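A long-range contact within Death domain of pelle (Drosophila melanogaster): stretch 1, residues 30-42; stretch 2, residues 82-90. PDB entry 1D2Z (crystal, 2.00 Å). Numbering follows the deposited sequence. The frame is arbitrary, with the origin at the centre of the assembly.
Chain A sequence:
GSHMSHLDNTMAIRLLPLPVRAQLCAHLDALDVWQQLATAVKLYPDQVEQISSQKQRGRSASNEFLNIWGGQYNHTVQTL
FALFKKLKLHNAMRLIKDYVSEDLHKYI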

# COMPACT_ATOMS: atom_id res chain seq x y z
N ALA A 30 15.65 19.72 6.06
CA ALA A 30 16.75 20.68 6.15
C ALA A 30 17.89 20.21 5.26
O ALA A 30 18.56 21.02 4.62
CB ALA A 30 17.22 20.79 7.60
N LEU A 31 18.13 18.89 5.24
CA LEU A 31 19.18 18.31 4.41
C LEU A 31 18.76 18.28 2.94
O LEU A 31 19.60 18.14 2.06
CB LEU A 31 19.49 16.88 4.85
CG LEU A 31 20.26 16.63 6.14
CD1 LEU A 31 20.53 15.13 6.25
CD2 LEU A 31 21.56 17.42 6.14
N ASP A 32 17.45 18.35 2.71
CA ASP A 32 16.88 18.32 1.36
C ASP A 32 17.29 17.05 0.61
O ASP A 32 17.88 17.11 -0.47
CB ASP A 32 17.29 19.58 0.58
CG ASP A 32 16.41 19.84 -0.64
OD1 ASP A 32 15.27 19.33 -0.69
OD2 ASP A 32 16.87 20.58 -1.54
N VAL A 33 17.00 15.90 1.21
CA VAL A 33 17.33 14.60 0.62
C VAL A 33 16.11 13.80 0.13
O VAL A 33 16.25 12.61 -0.16
CB VAL A 33 18.10 13.69 1.61
CG1 VAL A 33 19.53 14.20 1.80
CG2 VAL A 33 17.37 13.62 2.96
N TRP A 34 14.95 14.43 0.03
CA TRP A 34 13.76 13.69 -0.42
C TRP A 34 13.93 13.04 -1.79
O TRP A 34 13.56 11.88 -1.98
CB TRP A 34 12.50 14.55 -0.37
CG TRP A 34 12.40 15.61 -1.44
CD1 TRP A 34 12.77 16.92 -1.34
CD2 TRP A 34 11.89 15.43 -2.77
NE1 TRP A 34 12.52 17.57 -2.52
CE2 TRP A 34 11.98 16.69 -3.42
CE3 TRP A 34 11.36 14.35 -3.48
CZ2 TRP A 34 11.57 16.88 -4.74
CZ3 TRP A 34 10.95 14.54 -4.80
CH2 TRP A 34 11.05 15.79 -5.41
N GLN A 35 14.54 13.76 -2.73
CA GLN A 35 14.77 13.24 -4.08
C GLN A 35 15.72 12.05 -4.04
O GLN A 35 15.53 11.06 -4.75
CB GLN A 35 15.29 14.35 -5.01
CG GLN A 35 15.61 13.93 -6.44
CD GLN A 35 14.39 13.41 -7.22
OE1 GLN A 35 13.76 14.15 -7.96
NE2 GLN A 35 14.09 12.12 -7.06
N GLN A 36 16.71 12.12 -3.15
CA GLN A 36 17.66 11.04 -2.99
C GLN A 36 16.94 9.82 -2.41
O GLN A 36 17.18 8.69 -2.83
CB GLN A 36 18.80 11.50 -2.07
CG GLN A 36 20.04 10.63 -2.12
CD GLN A 36 21.20 11.23 -1.35
OE1 GLN A 36 21.38 12.45 -1.31
NE2 GLN A 36 22.00 10.37 -0.73
N LEU A 37 16.05 10.05 -1.44
CA LEU A 37 15.28 8.97 -0.83
C LEU A 37 14.38 8.31 -1.88
O LEU A 37 14.37 7.09 -2.02
CB LEU A 37 14.42 9.51 0.32
CG LEU A 37 15.12 10.01 1.59
CD1 LEU A 37 14.12 10.74 2.49
CD2 LEU A 37 15.76 8.85 2.34
N ALA A 38 13.65 9.13 -2.62
CA ALA A 38 12.73 8.65 -3.66
C ALA A 38 13.46 7.86 -4.74
O ALA A 38 12.98 6.81 -5.17
CB ALA A 38 11.98 9.82 -4.27
N THR A 39 14.62 8.35 -5.15
CA THR A 39 15.40 7.67 -6.18
C THR A 39 15.94 6.33 -5.68
O THR A 39 15.87 5.33 -6.39
CB THR A 39 16.56 8.55 -6.70
OG1 THR A 39 16.03 9.75 -7.27
CG2 THR A 39 17.38 7.80 -7.77
N ALA A 40 16.41 6.33 -4.43
CA ALA A 40 16.98 5.12 -3.83
C ALA A 40 16.00 3.95 -3.73
O ALA A 40 16.42 2.79 -3.81
CB ALA A 40 17.55 5.44 -2.45
N VAL A 41 14.72 4.24 -3.50
CA VAL A 41 13.72 3.18 -3.41
C VAL A 41 12.95 3.04 -4.73
O VAL A 41 12.01 2.26 -4.83
CB VAL A 41 12.72 3.42 -2.25
CG1 VAL A 41 13.48 3.55 -0.93
CG2 VAL A 41 11.89 4.66 -2.51
N LYS A 42 13.36 3.82 -5.72
CA LYS A 42 12.77 3.80 -7.05
C LYS A 42 11.28 4.12 -7.10
O LYS A 42 10.50 3.39 -7.72
CB LYS A 42 13.04 2.45 -7.73
CG LYS A 42 14.51 2.12 -7.87
CD LYS A 42 14.72 0.76 -8.53
CE LYS A 42 16.20 0.40 -8.60
NZ LYS A 42 16.44 -0.95 -9.19
N ALA A 82 17.63 0.98 7.56
CA ALA A 82 18.51 0.43 6.54
C ALA A 82 18.68 1.38 5.35
O ALA A 82 19.77 1.48 4.77
CB ALA A 82 18.01 -0.94 6.06
N LEU A 83 17.60 2.06 4.97
CA LEU A 83 17.65 3.01 3.87
C LEU A 83 18.58 4.16 4.23
O LEU A 83 19.40 4.59 3.43
CB LEU A 83 16.26 3.56 3.54
CG LEU A 83 16.18 4.70 2.51
CD1 LEU A 83 16.72 4.26 1.15
CD2 LEU A 83 14.73 5.18 2.38
N PHE A 84 18.41 4.68 5.45
CA PHE A 84 19.26 5.77 5.93
C PHE A 84 20.71 5.29 5.92
O PHE A 84 21.61 6.02 5.48
CB PHE A 84 18.85 6.18 7.35
CG PHE A 84 17.51 6.84 7.45
CD1 PHE A 84 16.98 7.53 6.36
CD2 PHE A 84 16.79 6.81 8.64
CE1 PHE A 84 15.75 8.20 6.47
CE2 PHE A 84 15.57 7.47 8.76
CZ PHE A 84 15.04 8.16 7.67
N LYS A 85 20.92 4.06 6.36
CA LYS A 85 22.26 3.47 6.41
C LYS A 85 22.89 3.42 5.03
O LYS A 85 24.06 3.78 4.86
CB LYS A 85 22.21 2.07 7.02
CG LYS A 85 23.58 1.41 7.18
CD LYS A 85 23.45 0.01 7.77
CE LYS A 85 24.82 -0.66 7.94
NZ LYS A 85 25.51 -0.95 6.65
N LYS A 86 22.10 3.03 4.03
CA LYS A 86 22.58 2.94 2.65
C LYS A 86 22.94 4.31 2.09
O LYS A 86 23.90 4.45 1.33
CB LYS A 86 21.55 2.24 1.75
CG LYS A 86 21.98 2.12 0.29
CD LYS A 86 21.27 0.99 -0.45
CE LYS A 86 19.82 1.32 -0.78
NZ LYS A 86 19.24 0.24 -1.63
N LEU A 87 22.18 5.33 2.48
CA LEU A 87 22.43 6.69 2.01
C LEU A 87 23.32 7.47 2.98
O LEU A 87 23.50 8.68 2.83
CB LEU A 87 21.10 7.43 1.82
CG LEU A 87 20.15 6.92 0.74
CD1 LEU A 87 18.87 7.75 0.74
CD2 LEU A 87 20.83 6.98 -0.62
N LYS A 88 23.90 6.75 3.93
CA LYS A 88 24.76 7.32 4.97
C LYS A 88 24.20 8.56 5.69
O LYS A 88 24.89 9.56 5.88
CB LYS A 88 26.21 7.54 4.50
CG LYS A 88 26.41 8.13 3.12
CD LYS A 88 27.89 8.35 2.82
CE LYS A 88 28.71 7.08 3.02
NZ LYS A 88 28.35 5.98 2.09
N LEU A 89 22.92 8.48 6.05
CA LEU A 89 22.24 9.54 6.78
C LEU A 89 22.28 9.10 8.25
O LEU A 89 21.27 8.68 8.82
CB LEU A 89 20.81 9.69 6.28
CG LEU A 89 20.69 10.12 4.81
CD1 LEU A 89 19.24 10.05 4.35
CD2 LEU A 89 21.25 11.53 4.63
N HIS A 90 23.47 9.16 8.84
CA HIS A 90 23.70 8.74 10.22
C HIS A 90 22.90 9.46 11.29
O HIS A 90 22.43 8.83 12.24
CB HIS A 90 25.20 8.78 10.54
CG HIS A 90 26.02 7.92 9.63
ND1 HIS A 90 26.01 6.54 9.68
CD2 HIS A 90 26.82 8.24 8.58
CE1 HIS A 90 26.74 6.05 8.70
NE2 HIS A 90 27.25 7.06 8.02

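What holds together two stretches whose touching residues are at least 42 positions apart? Apolar packing does: no hydrogen bond crosses between them, and 443 Å² of surface, both sides summed, is buried between the stretches; their helices 34-40 and 82-86 cross at 108°.

How does Leu-37 reach so many partners when its CA-to-CB bond points sideways? With chi1 m and chi2 t, its end comes nearer the second stretch, and CD2 serves as a hub. Leu-37 CD2 lies 3.7 Å from Leu-87 CD1, 3.8 Å from Leu-83 CD2 and 4.2 Å from Leu-89 CD1. Leu-37 CD2 also meets the edge of the Phe-84 ring, 4.2 Å from Phe-84 CE1.

How do the facing leucines place their methyls? Leu-83 adopts t, p: its CD1 lies 3.9 Å from Ala-40 CB, and Val-41 CG1 is 3.9 Å from both Leu-83 CD1 and Leu-83 CD2. Leu-87 and Leu-89 are m, t. Ala-40, a short side chain directed toward the partner, also packs its CB 4.1 Å from Leu-87 CD2 and 4.2 Å from Leu-87 CD1.

What does Leu-89 pack against, and what lies at the exposed margin? Leu-89 CD2 sits 4.0 Å from Leu-31 CD1 and 4.3 Å from Val-33 CG1. Leu-31 is exposed, as is Gln-36, whose t, t chain lays CG and NE2 4.0 and 3.6 Å from Leu-87 CD2, where exposure tolerates a polar residue.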